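Local structure of dimeric protein of unknown function and ferredoxin-like fold (Bacteroides fragilis, 3FMB) at residues 21-26 against 89-94. The protein is of unknown function but forms a dimer of ferredoxin-like subunits and belongs to the stress-responsive alpha/beta-barrel (Dabb) family. Residues are numbered along the deposited sequence; the frame is centred on the assembly and turned at random.
Sequences VKHIVL and KFYATH. With SO4 (sulfate ion), chain C; EDO (1,2-ethanediol), chain F.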
loop_
_atom_site.group_PDB
_atom_site.type_symbol
_atom_site.label_atom_id
_atom_site.label_comp_id
_atom_site.label_asym_id
_atom_site.label_seq_id
_atom_site.Cartn_x
_atom_site.Cartn_y
_atom_site.Cartn_z
ATOM N N VAL A 21 4.187 7.943 -11.158
ATOM C CA VAL A 21 4.121 7.815 -9.703
ATOM C C VAL A 21 3.004 6.857 -9.282
ATOM O O VAL A 21 1.879 6.951 -9.772
ATOM C CB VAL A 21 3.923 9.208 -9.028
ATOM C CG1 VAL A 21 3.530 9.070 -7.582
ATOM C CG2 VAL A 21 5.202 10.052 -9.201
ATOM N N LYS A 22 3.334 5.939 -8.371
ATOM C CA LYS A 22 2.345 5.164 -7.650
ATOM C C LYS A 22 2.064 5.812 -6.301
ATOM O O LYS A 22 2.984 6.123 -5.543
ATOM C CB LYS A 22 2.794 3.711 -7.465
ATOM C CG LYS A 22 3.019 2.996 -8.817
ATOM C CD LYS A 22 2.981 1.493 -8.701
ATOM C CE LYS A 22 3.326 0.796 -10.004
ATOM N NZ LYS A 22 3.166 -0.685 -9.840
ATOM N N HIS A 23 0.783 6.016 -6.020
ATOM C CA HIS A 23 0.301 6.629 -4.789
ATOM C C HIS A 23 -0.473 5.513 -4.061
ATOM O O HIS A 23 -1.549 5.060 -4.529
ATOM C CB HIS A 23 -0.636 7.813 -5.126
ATOM C CG HIS A 23 -1.403 8.375 -3.955
ATOM N ND1 HIS A 23 -0.795 8.959 -2.870
ATOM C CD2 HIS A 23 -2.735 8.441 -3.713
ATOM C CE1 HIS A 23 -1.722 9.373 -2.016
ATOM N NE2 HIS A 23 -2.911 9.039 -2.489
ATOM N N ILE A 24 0.106 5.006 -2.980
ATOM C CA ILE A 24 -0.490 3.883 -2.256
ATOM C C ILE A 24 -0.819 4.344 -0.852
ATOM O O ILE A 24 0.047 4.877 -0.134
ATOM C CB ILE A 24 0.451 2.658 -2.185
ATOM C CG1 ILE A 24 0.816 2.202 -3.612
ATOM C CG2 ILE A 24 -0.201 1.524 -1.312
ATOM C CD1 ILE A 24 1.462 0.789 -3.648
ATOM N N VAL A 25 -2.063 4.113 -0.448
ATOM C CA VAL A 25 -2.524 4.539 0.902
ATOM C C VAL A 25 -3.260 3.359 1.545
ATOM O O VAL A 25 -4.101 2.723 0.909
ATOM C CB VAL A 25 -3.482 5.807 0.886
ATOM C CG1 VAL A 25 -3.743 6.320 2.343
ATOM C CG2 VAL A 25 -2.952 6.913 -0.054
ATOM N N LEU A 26 -2.892 3.054 2.785
ATOM C CA LEU A 26 -3.638 2.079 3.583
ATOM C C LEU A 26 -4.278 2.813 4.773
ATOM O O LEU A 26 -3.677 3.765 5.335
ATOM C CB LEU A 26 -2.709 0.987 4.090
ATOM C CG LEU A 26 -1.966 0.131 3.059
ATOM C CD1 LEU A 26 -1.092 -0.966 3.762
ATOM C CD2 LEU A 26 -2.839 -0.444 1.970
ATOM N N LYS A 89 -1.392 15.645 -5.994
ATOM C CA LYS A 89 -1.874 16.710 -5.142
ATOM C C LYS A 89 -3.169 17.332 -5.708
ATOM O O LYS A 89 -4.096 17.671 -4.953
ATOM C CB LYS A 89 -0.803 17.739 -4.920
ATOM C CG LYS A 89 -1.301 18.963 -4.122
ATOM C CD LYS A 89 -0.322 19.471 -3.057
ATOM C CE LYS A 89 -1.029 19.633 -1.710
ATOM N NZ LYS A 89 -1.331 18.292 -1.127
ATOM N N PHE A 90 -3.240 17.453 -7.029
ATOM C CA PHE A 90 -4.484 17.879 -7.698
ATOM C C PHE A 90 -5.656 16.967 -7.344
ATOM O O PHE A 90 -6.737 17.415 -6.949
ATOM C CB PHE A 90 -4.245 17.919 -9.202
ATOM C CG PHE A 90 -5.389 18.415 -9.996
ATOM C CD1 PHE A 90 -5.453 19.759 -10.381
ATOM C CD2 PHE A 90 -6.411 17.558 -10.380
ATOM C CE1 PHE A 90 -6.492 20.212 -11.118
ATOM C CE2 PHE A 90 -7.482 18.036 -11.138
ATOM C CZ PHE A 90 -7.522 19.326 -11.490
ATOM N N TYR A 91 -5.433 15.669 -7.497
ATOM C CA TYR A 91 -6.383 14.655 -7.039
ATOM C C TYR A 91 -6.728 14.770 -5.543
ATOM O O TYR A 91 -7.895 14.719 -5.154
ATOM C CB TYR A 91 -5.799 13.272 -7.347
ATOM C CG TYR A 91 -6.265 12.164 -6.440
ATOM C CD1 TYR A 91 -7.448 11.469 -6.697
ATOM C CD2 TYR A 91 -5.511 11.794 -5.333
ATOM C CE1 TYR A 91 -7.858 10.408 -5.860
ATOM C CE2 TYR A 91 -5.912 10.780 -4.500
ATOM C CZ TYR A 91 -7.070 10.091 -4.766
ATOM O OH TYR A 91 -7.426 9.120 -3.920
ATOM N N ALA A 92 -5.715 14.925 -4.694
ATOM C CA ALA A 92 -5.946 14.893 -3.234
ATOM C C ALA A 92 -6.860 16.040 -2.765
ATOM O O ALA A 92 -7.739 15.869 -1.910
ATOM C CB ALA A 92 -4.607 14.899 -2.470
ATOM N N THR A 93 -6.665 17.202 -3.365
ATOM C CA THR A 93 -7.409 18.444 -3.033
ATOM C C THR A 93 -8.723 18.616 -3.782
ATOM O O THR A 93 -9.491 19.547 -3.501
ATOM C CB THR A 93 -6.523 19.675 -3.274
ATOM O OG1 THR A 93 -6.033 19.662 -4.631
ATOM C CG2 THR A 93 -5.356 19.686 -2.305
ATOM N N HIS A 94 -8.977 17.738 -4.759
ATOM C CA HIS A 94 -10.154 17.866 -5.608
ATOM C C HIS A 94 -11.421 17.660 -4.755
ATOM O O HIS A 94 -11.463 16.744 -3.961
ATOM C CB HIS A 94 -10.107 16.857 -6.757
ATOM C CG HIS A 94 -11.150 17.073 -7.808
ATOM N ND1 HIS A 94 -12.482 16.769 -7.610
ATOM C CD2 HIS A 94 -11.047 17.485 -9.094
ATOM C CE1 HIS A 94 -13.151 17.012 -8.724
ATOM N NE2 HIS A 94 -12.308 17.469 -9.629
HETATM S S SO4 C . -5.017 10.389 -0.035
HETATM O O1 SO4 C . -5.367 9.467 -1.211
HETATM O O2 SO4 C . -5.859 11.580 0.048
HETATM O O3 SO4 C . -3.610 10.862 -0.026
HETATM O O4 SO4 C . -5.269 9.717 1.264
HETATM C C1 EDO F . 1.260 15.594 -1.048
HETATM O O1 EDO F . 1.435 15.241 0.340
HETATM C C2 EDO F . 0.268 14.665 -1.743
HETATM O O2 EDO F . -0.982 15.331 -2.101
#
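His23 and Tyr91 approach each other obliquely between strand 21-29 and helix 85-93, a worked example of two side chains bridging a sheet and a helix whose backbones stay well apart: the nearest CA atoms, of His23 and Lys89, are 10.3 Å from each other. The van der Waals part is slight. NE2 of His23 lies 4.0 Å from CE2 of Tyr91, the side chains cross at about a right angle, and the ring planes are inclined at 70°. Both rings extend from their backbones with CG anti to N (chi1 169° in His23, 153° in Tyr91), which sends them toward each other, His23 from the strand and Tyr91 from the helix.

In this ferredoxin-like fold the helices pack on one side of a four-stranded antiparallel sheet, and strand 21-29 is one of its two inner strands. Val88 of helix 85-93 also touches His23, while Leu78 and Phe82 of strand 76-82 meet Tyr91.

The polar link between the two segments runs through a sulfate, probably from the crystallisation liquor; no hydrogen bond joins them directly. His23 NE2 donates to sulfate O1 at 2.8 Å in a straight bond, with the anion at the imidazole edge; Tyr91 OH adds a weak bond to the same oxygen at 3.4 Å. Arg111 also binds this sulfate. Because ND1 of His23 is hydrogen-bonded to the carboxylate of Asp115, both ring nitrogens are engaged, which fixes the ring's rotation.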